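Catechol 1,2-dioxygenase (Pseudomonas putida, PDB 2AZQ) probably splits the aromatic ring of catechol between its two hydroxyl-bearing carbons, using dioxygen at a ferric iron centre to yield cis,cis-muconate. Local coordinates at residues 204-207 and 208-211; 59-62 and 63-67; 80-83 and 84-88. All coordinates share one frame; numbering follows the deposited sequence.

Interaction 1. Residues 204-207 and 208-211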
ATOM      1  N   PRO A 204      -6.231   8.604   5.130  1.00 10.19           N
ATOM      2  CA  PRO A 204      -6.306   7.955   3.817  1.00  9.75           C
ATOM      3  C   PRO A 204      -7.611   7.200   3.549  1.00  9.65           C
ATOM      4  O   PRO A 204      -8.189   7.311   2.456  1.00  9.17           O
ATOM      5  CB  PRO A 204      -5.090   7.020   3.829  1.00 10.08           C
ATOM      6  CG  PRO A 204      -4.130   7.732   4.760  1.00 10.45           C
ATOM      7  CD  PRO A 204      -5.088   8.070   5.885  1.00  9.53           C
ATOM      8  N   THR A 205      -8.064   6.423   4.526  1.00  7.16           N
ATOM      9  CA  THR A 205      -9.296   5.667   4.361  1.00  7.65           C
ATOM     10  C   THR A 205     -10.500   6.566   4.034  1.00  7.54           C
ATOM     11  O   THR A 205     -11.191   6.385   3.027  1.00  8.29           O
ATOM     12  CB  THR A 205      -9.593   4.867   5.617  1.00  8.03           C
ATOM     13  OG1 THR A 205      -8.483   3.999   5.884  1.00 10.91           O
ATOM     14  CG2 THR A 205     -10.868   4.057   5.453  1.00  6.56           C
ATOM     15  N   GLN A 206     -10.741   7.553   4.878  1.00  7.37           N
ATOM     16  CA  GLN A 206     -11.853   8.457   4.668  1.00  6.93           C
ATOM     17  C   GLN A 206     -11.713   9.246   3.364  1.00  5.99           C
ATOM     18  O   GLN A 206     -12.697   9.504   2.676  1.00  5.07           O
ATOM     19  CB  GLN A 206     -11.978   9.424   5.857  1.00  8.48           C
ATOM     20  CG  GLN A 206     -13.207  10.272   5.776  1.00  9.95           C
ATOM     21  CD  GLN A 206     -14.462   9.413   5.670  1.00 13.09           C
ATOM     22  OE1 GLN A 206     -15.290   9.608   4.776  1.00 12.88           O
ATOM     23  NE2 GLN A 206     -14.607   8.453   6.591  1.00 14.41           N
ATOM     24  N   GLU A 207     -10.503   9.636   2.991  1.00  6.34           N
ATOM     25  CA  GLU A 207     -10.425  10.396   1.763  1.00  6.93           C
ATOM     26  C   GLU A 207     -10.879   9.506   0.630  1.00  7.58           C
ATOM     27  O   GLU A 207     -11.473  10.007  -0.330  1.00 11.75           O
ATOM     28  CB  GLU A 207      -9.032  11.015   1.536  1.00  4.14           C
ATOM     29  CG  GLU A 207      -8.114  10.331   0.594  1.00  7.26           C
ATOM     30  CD  GLU A 207      -6.734  10.995   0.583  1.00 10.75           C
ATOM     31  OE1 GLU A 207      -6.101  11.097   1.667  1.00 11.16           O
ATOM     32  OE2 GLU A 207      -6.265  11.407  -0.503  1.00 10.97           O
ATOM     33  N   CYS A 208     -10.664   8.194   0.739  1.00  5.00           N
ATOM     34  CA  CYS A 208     -11.137   7.312  -0.316  1.00  4.05           C
ATOM     35  C   CYS A 208     -12.672   7.229  -0.272  1.00  4.08           C
ATOM     36  O   CYS A 208     -13.348   7.474  -1.274  1.00  5.23           O
ATOM     37  CB  CYS A 208     -10.552   5.912  -0.178  1.00  3.67           C
ATOM     38  SG  CYS A 208     -11.154   4.840  -1.507  1.00  6.03           S
ATOM     39  N   LEU A 209     -13.214   6.867   0.888  1.00  2.48           N
ATOM     40  CA  LEU A 209     -14.656   6.784   1.067  1.00  2.00           C
ATOM     41  C   LEU A 209     -15.336   8.073   0.623  1.00  2.99           C
ATOM     42  O   LEU A 209     -16.451   8.054   0.093  1.00  2.00           O
ATOM     43  CB  LEU A 209     -14.990   6.521   2.526  1.00  2.00           C
ATOM     44  CG  LEU A 209     -14.593   5.147   3.023  1.00  2.00           C
ATOM     45  CD1 LEU A 209     -14.911   5.000   4.467  1.00  2.41           C
ATOM     46  CD2 LEU A 209     -15.358   4.130   2.250  1.00  4.92           C
ATOM     47  N   ASP A 210     -14.686   9.206   0.839  1.00  2.96           N
ATOM     48  CA  ASP A 210     -15.316  10.446   0.419  1.00  5.58           C
ATOM     49  C   ASP A 210     -15.576  10.441  -1.054  1.00  5.49           C
ATOM     50  O   ASP A 210     -16.623  10.929  -1.498  1.00  5.47           O
ATOM     51  CB  ASP A 210     -14.468  11.677   0.716  1.00  6.77           C
ATOM     52  CG  ASP A 210     -14.441  12.026   2.159  1.00  7.69           C
ATOM     53  OD1 ASP A 210     -15.483  11.901   2.834  1.00  6.22           O
ATOM     54  OD2 ASP A 210     -13.369  12.454   2.608  1.00 10.56           O
ATOM     55  N   LEU A 211     -14.590   9.953  -1.803  1.00  4.97           N
ATOM     56  CA  LEU A 211     -14.697   9.877  -3.249  1.00  7.50           C
ATOM     57  C   LEU A 211     -15.729   8.850  -3.637  1.00  6.03           C
ATOM     58  O   LEU A 211     -16.169   8.799  -4.779  1.00  6.72           O
ATOM     59  CB  LEU A 211     -13.375   9.493  -3.881  1.00 11.27           C
ATOM     60  CG  LEU A 211     -12.359  10.621  -3.898  1.00 15.57           C
ATOM     61  CD1 LEU A 211     -10.993  10.060  -4.302  1.00 14.83           C
ATOM     62  CD2 LEU A 211     -12.855  11.710  -4.853  1.00 16.14           C
TER
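Cys-208 N, Leu-209 N and Asp-210 N bond in alpha-helical i to i+4 fashion to Pro-204 O, Thr-205 O and Gln-206 O, so the contact takes in nearly all of the short helix 204-212. The bond from Leu-209 N to Thr-205 O is 3.0 Å long and nearly straight (170° at the hydrogen); that from Leu-211 N to Glu-207 O, at 3.4 Å, is weak. With CG anti to its own backbone N (chi1 -173°), the Gln-206 chain bends at its second torsion and sets its amide beside the Asp-210 carboxylate. The two side chains cross at about a right angle, the amide and carboxylate planes 53° apart, and Gln-206 CG lies 3.9 Å from Asp-210 OD2. Replacing Gln-206 by an alanine would probably leave the Asp-210 carboxylate without its neighbouring amide. Leu-209 CG rests 3.6 Å from Thr-205 O, and its CD1 meets Thr-205 CG2 at 4.3 Å. Thr-205 OG1 turns instead to Glu-70. Glu-207 sends its carboxylate to a salt bridge with Arg-64; with Leu-211 it also lines the phospholipid pocket. The chemistry is thus divided: Gln-206 and Asp-210 make a polar pair toward solvent, whereas the Glu-207 charge is probably balanced by an arginine of another helix.

Interaction 2. Residues 59-62 and 63-67; sequences VDYL and NRLGG. With PCF (1,2-diacyl-sn-glycero-3-phoshocholine), chain C.
Asn-63 N donates to Asp-60 O at 2.9 Å, arriving from above the carbonyl plane, and also makes a weak bond to Val-59 O; the Asn-63 CB sits 3.4 Å from the same Asp-60 O. Arg-64 N is the second donor to that oxygen, so two backbone N-H groups grip it within one turn of the alpha helix. Farther out, the Arg-64 chain bends at its third torsion (chi3 -64°), which brings NE back to Asp-60 OD1 in a 3.1 Å salt bridge. The oxygen lies in the guanidinium plane and is met on its syn side, 30° out of the carboxylate plane. Arg-64 NH2 also forms a salt bridge with Glu-207 of helix 204-212, so the guanidinium is held between two carboxylates. It stands almost perpendicular to the Tyr-61 ring: NH2 comes to the ring edge, 3.7 Å from CD1, while a guanidinium face looks onto Tyr-61 CA. At the guanidinium edge lies the ester carbonyl oxygen O22 of the bound phospholipid. An acyl chain of this lipid crosses the ring itself, C24 standing 4.1 Å above its centre, and Leu-62 CD1 meets C30 at 3.9 Å, so one helix flank forms part of the lipid pocket. Leu-65 N bonds to Tyr-61 O at 2.7 Å, and the two side chains run side by side in the same direction. Gly-66 N then closes on Leu-62 O. Helix 52-68 is flanked here by helices 71-77 and 204-212: Leu-74 touches both Tyr-61 and Leu-65, while Asn-63 and Val-59 face the second subunit.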
ATOM      1  N   VAL A  59      -0.338   5.158  -6.636  1.00  5.41           N
ATOM      2  CA  VAL A  59       0.903   4.714  -6.027  1.00  5.45           C
ATOM      3  C   VAL A  59       1.207   5.601  -4.797  1.00  6.30           C
ATOM      4  O   VAL A  59       1.591   5.095  -3.730  1.00  5.36           O
ATOM      5  CB  VAL A  59       2.078   4.777  -7.041  1.00  5.51           C
ATOM      6  CG1 VAL A  59       3.401   4.526  -6.321  1.00  4.21           C
ATOM      7  CG2 VAL A  59       1.861   3.741  -8.166  1.00  3.78           C
ATOM      8  N   ASP A  60       1.019   6.916  -4.936  1.00  5.14           N
ATOM      9  CA  ASP A  60       1.268   7.820  -3.818  1.00  3.22           C
ATOM     10  C   ASP A  60       0.236   7.682  -2.684  1.00  2.57           C
ATOM     11  O   ASP A  60       0.587   7.743  -1.506  1.00  3.63           O
ATOM     12  CB  ASP A  60       1.358   9.260  -4.320  1.00  4.15           C
ATOM     13  CG  ASP A  60       1.485  10.254  -3.193  1.00  5.57           C
ATOM     14  OD1 ASP A  60       0.450  10.712  -2.666  1.00  6.92           O
ATOM     15  OD2 ASP A  60       2.627  10.558  -2.808  1.00  8.52           O
ATOM     16  N   TYR A  61      -1.033   7.503  -3.029  1.00  2.24           N
ATOM     17  CA  TYR A  61      -2.063   7.297  -2.021  1.00  2.83           C
ATOM     18  C   TYR A  61      -1.621   6.083  -1.211  1.00  3.40           C
ATOM     19  O   TYR A  61      -1.712   6.053   0.013  1.00  4.10           O
ATOM     20  CB  TYR A  61      -3.384   6.971  -2.695  1.00  2.00           C
ATOM     21  CG  TYR A  61      -4.435   6.493  -1.742  1.00  3.28           C
ATOM     22  CD1 TYR A  61      -5.128   7.390  -0.915  1.00  5.64           C
ATOM     23  CD2 TYR A  61      -4.761   5.139  -1.668  1.00  2.00           C
ATOM     24  CE1 TYR A  61      -6.139   6.935  -0.041  1.00  4.70           C
ATOM     25  CE2 TYR A  61      -5.754   4.672  -0.804  1.00  2.00           C
ATOM     26  CZ  TYR A  61      -6.438   5.565  -0.003  1.00  4.36           C
ATOM     27  OH  TYR A  61      -7.426   5.087   0.816  1.00  4.17           O
ATOM     28  N   LEU A  62      -1.135   5.079  -1.929  1.00  4.02           N
ATOM     29  CA  LEU A  62      -0.664   3.830  -1.350  1.00  4.94           C
ATOM     30  C   LEU A  62       0.484   4.039  -0.353  1.00  5.15           C
ATOM     31  O   LEU A  62       0.686   3.229   0.559  1.00  4.62           O
ATOM     32  CB  LEU A  62      -0.210   2.919  -2.468  1.00  6.96           C
ATOM     33  CG  LEU A  62      -0.513   1.438  -2.340  1.00  8.54           C
ATOM     34  CD1 LEU A  62      -2.014   1.231  -2.467  1.00  7.60           C
ATOM     35  CD2 LEU A  62       0.208   0.700  -3.464  1.00  9.99           C
ATOM     36  N   ASN A  63       1.262   5.103  -0.537  1.00  4.84           N
ATOM     37  CA  ASN A  63       2.318   5.373   0.418  1.00  4.64           C
ATOM     38  C   ASN A  63       1.707   5.954   1.651  1.00  4.45           C
ATOM     39  O   ASN A  63       2.113   5.624   2.756  1.00  4.41           O
ATOM     40  CB  ASN A  63       3.354   6.364  -0.091  1.00  5.03           C
ATOM     41  CG  ASN A  63       4.446   5.691  -0.865  1.00  5.61           C
ATOM     42  OD1 ASN A  63       4.830   4.555  -0.562  1.00  2.78           O
ATOM     43  ND2 ASN A  63       4.976   6.392  -1.858  1.00  6.50           N
ATOM     44  N   ARG A  64       0.729   6.826   1.469  1.00  3.30           N
ATOM     45  CA  ARG A  64       0.097   7.440   2.617  1.00  5.16           C
ATOM     46  C   ARG A  64      -0.779   6.437   3.375  1.00  6.55           C
ATOM     47  O   ARG A  64      -0.841   6.496   4.617  1.00  6.17           O
ATOM     48  CB  ARG A  64      -0.669   8.694   2.172  1.00  4.93           C
ATOM     49  CG  ARG A  64       0.295   9.623   1.441  1.00  6.57           C
ATOM     50  CD  ARG A  64      -0.242  10.947   0.941  1.00  7.87           C
ATOM     51  NE  ARG A  64      -1.275  10.867  -0.080  1.00 10.65           N
ATOM     52  CZ  ARG A  64      -2.577  10.742   0.165  1.00 13.50           C
ATOM     53  NH1 ARG A  64      -3.029  10.675   1.412  1.00 12.66           N
ATOM     54  NH2 ARG A  64      -3.440  10.710  -0.845  1.00 15.23           N
ATOM     55  N   LEU A  65      -1.418   5.500   2.654  1.00  6.07           N
ATOM     56  CA  LEU A  65      -2.252   4.515   3.326  1.00  6.47           C
ATOM     57  C   LEU A  65      -1.331   3.686   4.164  1.00  6.66           C
ATOM     58  O   LEU A  65      -1.671   3.297   5.276  1.00  6.92           O
ATOM     59  CB  LEU A  65      -2.984   3.575   2.366  1.00  6.93           C
ATOM     60  CG  LEU A  65      -3.886   2.702   3.256  1.00  7.19           C
ATOM     61  CD1 LEU A  65      -4.985   3.604   3.853  1.00  7.19           C
ATOM     62  CD2 LEU A  65      -4.488   1.542   2.500  1.00  7.46           C
ATOM     63  N   GLY A  66      -0.153   3.413   3.620  1.00  6.46           N
ATOM     64  CA  GLY A  66       0.825   2.634   4.351  1.00  4.63           C
ATOM     65  C   GLY A  66       1.355   3.356   5.574  1.00  4.39           C
ATOM     66  O   GLY A  66       1.374   2.794   6.665  1.00  5.44           O
ATOM     67  N   GLY A  67       1.784   4.600   5.397  1.00  5.70           N
ATOM     68  CA  GLY A  67       2.323   5.373   6.508  1.00  7.48           C
ATOM     69  C   GLY A  67       1.391   5.845   7.632  1.00  8.82           C
ATOM     70  O   GLY A  67       1.874   6.414   8.600  1.00  9.65           O
TER
HETATM   71  N   PCF C 954      -6.531  18.801  -5.292  1.00 64.55           N
HETATM   72  P   PCF C 954      -8.665  14.972  -7.258  1.00 67.77           P
HETATM   73  O11 PCF C 954      -8.450  13.374  -7.398  1.00 62.14           O
HETATM   74  O12 PCF C 954      -9.073  15.516  -8.574  1.00 64.32           O
HETATM   75  O13 PCF C 954      -7.174  15.477  -6.911  1.00 66.08           O
HETATM   76  O14 PCF C 954      -9.573  15.203  -6.112  1.00 66.15           O
HETATM   77  C11 PCF C 954      -6.804  16.859  -6.845  1.00 65.12           C
HETATM   78  C12 PCF C 954      -6.991  17.407  -5.426  1.00 64.25           C
HETATM   79  C13 PCF C 954      -5.084  18.901  -5.540  1.00 62.64           C
HETATM   80  C14 PCF C 954      -7.248  19.680  -6.230  1.00 63.24           C
HETATM   81  C15 PCF C 954      -6.798  19.258  -3.920  1.00 64.09           C
HETATM   82  C1  PCF C 954      -7.551  12.742  -6.473  1.00 53.94           C
HETATM   83  C2  PCF C 954      -7.719  11.218  -6.315  1.00 48.58           C
HETATM   84  C3  PCF C 954      -7.589  10.436  -7.623  1.00 46.04           C
HETATM   85  O31 PCF C 954      -6.693  11.051  -8.574  1.00 48.18           O
HETATM   86  O32 PCF C 954      -6.008  10.858 -10.701  1.00 48.65           O
HETATM   87  C31 PCF C 954      -6.621  10.370  -9.743  1.00 47.96           C
HETATM   88  C32 PCF C 954      -7.432   9.078  -9.859  1.00 43.94           C
HETATM   89  C33 PCF C 954      -6.986   8.025  -8.852  1.00 38.88           C
HETATM   90  C34 PCF C 954      -7.847   6.750  -8.928  1.00 35.34           C
HETATM   91  C35 PCF C 954      -7.103   5.507  -8.459  1.00 30.06           C
HETATM   92  C36 PCF C 954      -7.214   4.454  -9.562  1.00 29.59           C
HETATM   93  C37 PCF C 954      -5.875   3.726  -9.696  1.00 29.44           C
HETATM   94  C38 PCF C 954      -5.974   2.438 -10.504  1.00 28.45           C
HETATM   95  C39 PCF C 954      -4.552   1.888 -10.438  1.00 28.32           C
HETATM   96  C40 PCF C 954      -4.530   0.379 -10.679  1.00 26.63           C
HETATM   97  C41 PCF C 954      -3.168  -0.224 -10.329  1.00 25.96           C
HETATM   98  C42 PCF C 954      -2.702   0.135  -8.914  1.00 24.83           C
HETATM   99  C43 PCF C 954      -1.644  -0.871  -8.460  1.00 25.17           C
HETATM  100  O21 PCF C 954      -6.740  10.856  -5.323  1.00 43.84           O
HETATM  101  O22 PCF C 954      -6.026   9.502  -3.739  1.00 43.41           O
HETATM  102  C21 PCF C 954      -6.882   9.722  -4.587  1.00 42.18           C
HETATM  103  C22 PCF C 954      -8.046   8.732  -4.718  1.00 40.76           C
HETATM  104  C23 PCF C 954      -7.411   7.325  -4.709  1.00 37.31           C
HETATM  105  C24 PCF C 954      -8.195   6.219  -3.982  1.00 35.15           C
HETATM  106  C25 PCF C 954      -7.976   4.801  -4.537  1.00 34.26           C
HETATM  107  C26 PCF C 954      -6.487   4.445  -4.705  1.00 35.63           C
HETATM  108  C27 PCF C 954      -6.266   3.030  -5.251  1.00 34.02           C
HETATM  109  C28 PCF C 954      -5.901   1.973  -4.208  1.00 34.45           C
HETATM  110  C29 PCF C 954      -5.102   0.886  -4.934  1.00 34.07           C
HETATM  111  C30 PCF C 954      -5.114  -0.458  -4.184  1.00 34.00           C
HETATM  112  C44 PCF C 954      -0.640  -0.305  -7.460  1.00 26.07           C
HETATM  113  C45 PCF C 954       0.309  -1.286  -7.170  1.00 26.97           C
HETATM  114  C46 PCF C 954       1.564  -0.938  -6.679  1.00 26.25           C

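Interaction 3. Residues 80-83 and 84-88; sequences IEHF and LDLLQ
Leu-86 N donates to His-82 O at 3.0 Å, and the bond from Leu-87 N to Phe-83 O has the same length. Both belong to the regular alpha-helical i to i+4 pattern of helix 80-94, one of the helices of the N-terminal region of this intradiol dioxygenase. Leu-84 N to Ile-80 O follows the same pattern, whereas Asp-85 N reaches Glu-81 O only weakly. On one flank the Phe-83 ring, with CG anti to its backbone N (chi1 171°), packs obliquely against Leu-87, CE2 lying 4.3 Å from CD2. Glu-81 points to another side, where its OE1 accepts from Gly-107 N and makes a salt bridge with Arg-304. The Glu-81 side chain lies about 9 Å from the ferric ion. The second subunit packs along the helix, and Phe-14 of that subunit meets the His-82 ring edge-to-face. Within the helix, Leu-86 makes a CH-pi contact over one face of the imidazole: CG is 4.0 Å from the ring centroid, 20° off the normal. The Leu-86 methyls reach two ring atoms, CD1 3.7 Å from His-82 NE2 and CD2 3.8 Å from His-82 CE1.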
ATOM      1  N   ILE A  80     -13.999  -5.768   1.854  1.00  2.00           N
ATOM      2  CA  ILE A  80     -13.103  -6.897   1.603  1.00  3.01           C
ATOM      3  C   ILE A  80     -13.049  -7.828   2.836  1.00  2.31           C
ATOM      4  O   ILE A  80     -13.039  -9.049   2.719  1.00  2.00           O
ATOM      5  CB  ILE A  80     -11.670  -6.362   1.220  1.00  4.84           C
ATOM      6  CG1 ILE A  80     -11.562  -6.088  -0.284  1.00  2.99           C
ATOM      7  CG2 ILE A  80     -10.606  -7.335   1.675  1.00  8.33           C
ATOM      8  CD1 ILE A  80     -11.657  -7.360  -1.119  1.00  2.00           C
ATOM      9  N   GLU A  81     -13.043  -7.258   4.027  1.00  2.00           N
ATOM     10  CA  GLU A  81     -12.998  -8.111   5.200  1.00  3.82           C
ATOM     11  C   GLU A  81     -14.323  -8.884   5.344  1.00  5.22           C
ATOM     12  O   GLU A  81     -14.323 -10.101   5.614  1.00  4.97           O
ATOM     13  CB  GLU A  81     -12.696  -7.285   6.454  1.00  2.00           C
ATOM     14  CG  GLU A  81     -12.114  -8.120   7.541  1.00  2.00           C
ATOM     15  CD  GLU A  81     -11.568  -7.307   8.679  1.00  2.62           C
ATOM     16  OE1 GLU A  81     -11.205  -7.906   9.717  1.00  2.00           O
ATOM     17  OE2 GLU A  81     -11.487  -6.068   8.538  1.00  6.55           O
ATOM     18  N   HIS A  82     -15.453  -8.199   5.163  1.00  5.85           N
ATOM     19  CA  HIS A  82     -16.732  -8.911   5.260  1.00  7.05           C
ATOM     20  C   HIS A  82     -16.769 -10.050   4.227  1.00  7.82           C
ATOM     21  O   HIS A  82     -17.174 -11.197   4.554  1.00  7.43           O
ATOM     22  CB  HIS A  82     -17.917  -7.965   5.031  1.00  4.67           C
ATOM     23  CG  HIS A  82     -19.252  -8.653   5.017  1.00  3.09           C
ATOM     24  ND1 HIS A  82     -19.691  -9.456   6.043  1.00  3.03           N
ATOM     25  CD2 HIS A  82     -20.263  -8.618   4.119  1.00  4.36           C
ATOM     26  CE1 HIS A  82     -20.910  -9.886   5.783  1.00  2.00           C
ATOM     27  NE2 HIS A  82     -21.282  -9.390   4.622  1.00  2.16           N
ATOM     28  N   PHE A  83     -16.340  -9.730   2.998  1.00  5.89           N
ATOM     29  CA  PHE A  83     -16.315 -10.700   1.915  1.00  4.85           C
ATOM     30  C   PHE A  83     -15.565 -11.983   2.295  1.00  5.23           C
ATOM     31  O   PHE A  83     -15.961 -13.089   1.897  1.00  4.65           O
ATOM     32  CB  PHE A  83     -15.668 -10.107   0.665  1.00  5.20           C
ATOM     33  CG  PHE A  83     -15.432 -11.128  -0.415  1.00  5.37           C
ATOM     34  CD1 PHE A  83     -16.498 -11.664  -1.135  1.00  4.37           C
ATOM     35  CD2 PHE A  83     -14.149 -11.643  -0.631  1.00  5.70           C
ATOM     36  CE1 PHE A  83     -16.299 -12.697  -2.047  1.00  4.14           C
ATOM     37  CE2 PHE A  83     -13.941 -12.682  -1.551  1.00  6.45           C
ATOM     38  CZ  PHE A  83     -15.023 -13.208  -2.258  1.00  4.92           C
ATOM     39  N   LEU A  84     -14.469 -11.848   3.038  1.00  3.31           N
ATOM     40  CA  LEU A  84     -13.751 -13.044   3.434  1.00  4.29           C
ATOM     41  C   LEU A  84     -14.609 -13.910   4.349  1.00  4.79           C
ATOM     42  O   LEU A  84     -14.630 -15.128   4.183  1.00  5.45           O
ATOM     43  CB  LEU A  84     -12.423 -12.713   4.125  1.00  2.00           C
ATOM     44  CG  LEU A  84     -11.333 -12.119   3.249  1.00  2.17           C
ATOM     45  CD1 LEU A  84     -10.191 -11.617   4.115  1.00  2.00           C
ATOM     46  CD2 LEU A  84     -10.867 -13.185   2.221  1.00  2.00           C
ATOM     47  N   ASP A  85     -15.323 -13.309   5.302  1.00  5.16           N
ATOM     48  CA  ASP A  85     -16.152 -14.131   6.183  1.00  6.28           C
ATOM     49  C   ASP A  85     -17.256 -14.814   5.363  1.00  7.73           C
ATOM     50  O   ASP A  85     -17.680 -15.933   5.689  1.00  6.70           O
ATOM     51  CB  ASP A  85     -16.824 -13.325   7.311  1.00  6.28           C
ATOM     52  CG  ASP A  85     -15.841 -12.658   8.259  1.00  5.76           C
ATOM     53  OD1 ASP A  85     -14.799 -13.235   8.608  1.00  5.16           O
ATOM     54  OD2 ASP A  85     -16.149 -11.543   8.695  1.00  6.01           O
ATOM     55  N   LEU A  86     -17.722 -14.150   4.305  1.00  6.22           N
ATOM     56  CA  LEU A  86     -18.771 -14.741   3.493  1.00  7.55           C
ATOM     57  C   LEU A  86     -18.278 -15.991   2.824  1.00  8.49           C
ATOM     58  O   LEU A  86     -18.982 -17.006   2.768  1.00  8.84           O
ATOM     59  CB  LEU A  86     -19.283 -13.765   2.427  1.00  5.54           C
ATOM     60  CG  LEU A  86     -20.130 -12.617   2.996  1.00  6.34           C
ATOM     61  CD1 LEU A  86     -20.736 -11.794   1.881  1.00  2.00           C
ATOM     62  CD2 LEU A  86     -21.223 -13.198   3.890  1.00  2.49           C
ATOM     63  N   LEU A  87     -17.052 -15.902   2.328  1.00  9.43           N
ATOM     64  CA  LEU A  87     -16.410 -16.995   1.623  1.00  9.94           C
ATOM     65  C   LEU A  87     -16.036 -18.076   2.625  1.00  8.85           C
ATOM     66  O   LEU A  87     -16.029 -19.256   2.294  1.00  8.37           O
ATOM     67  CB  LEU A  87     -15.156 -16.479   0.892  1.00 10.60           C
ATOM     68  CG  LEU A  87     -14.447 -17.395  -0.112  1.00 11.37           C
ATOM     69  CD1 LEU A  87     -15.340 -17.609  -1.319  1.00 12.36           C
ATOM     70  CD2 LEU A  87     -13.144 -16.755  -0.566  1.00 12.92           C
ATOM     71  N   GLN A  88     -15.730 -17.674   3.854  1.00  8.47           N
ATOM     72  CA  GLN A  88     -15.366 -18.652   4.867  1.00  8.14           C
ATOM     73  C   GLN A  88     -16.638 -19.391   5.224  1.00  9.21           C
ATOM     74  O   GLN A  88     -16.608 -20.590   5.485  1.00  9.30           O
ATOM     75  CB  GLN A  88     -14.774 -17.975   6.088  1.00  7.06           C
ATOM     76  CG  GLN A  88     -14.055 -18.935   6.970  1.00 11.01           C
ATOM     77  CD  GLN A  88     -13.144 -19.837   6.146  1.00 15.99           C
ATOM     78  OE1 GLN A  88     -12.218 -19.366   5.463  1.00 15.30           O
ATOM     79  NE2 GLN A  88     -13.421 -21.149   6.189  1.00 16.11           N
TER

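Along the chain interaction 2 comes first, then interaction 3, then interaction 1, each lying within a single helix: 52-68, 80-94 and 204-212. The first two belong to the N-terminal helical family region, the third to the dioxygenase region that also holds the iron ligands. Interactions 1 and 2, with centres 12 Å apart, touch directly: Tyr-61 OH probably hydrogen-bonds Pro-204 O at 2.9 Å, and Pro-204 CB packs on Leu-65 CD1. They thereby join the two regions, and both contribute residues to one phospholipid pocket. Interaction 3 stands apart, its centre 21 Å from interaction 1 and 24 Å from interaction 2. All three also meet the second subunit, placing them at the dimer interface.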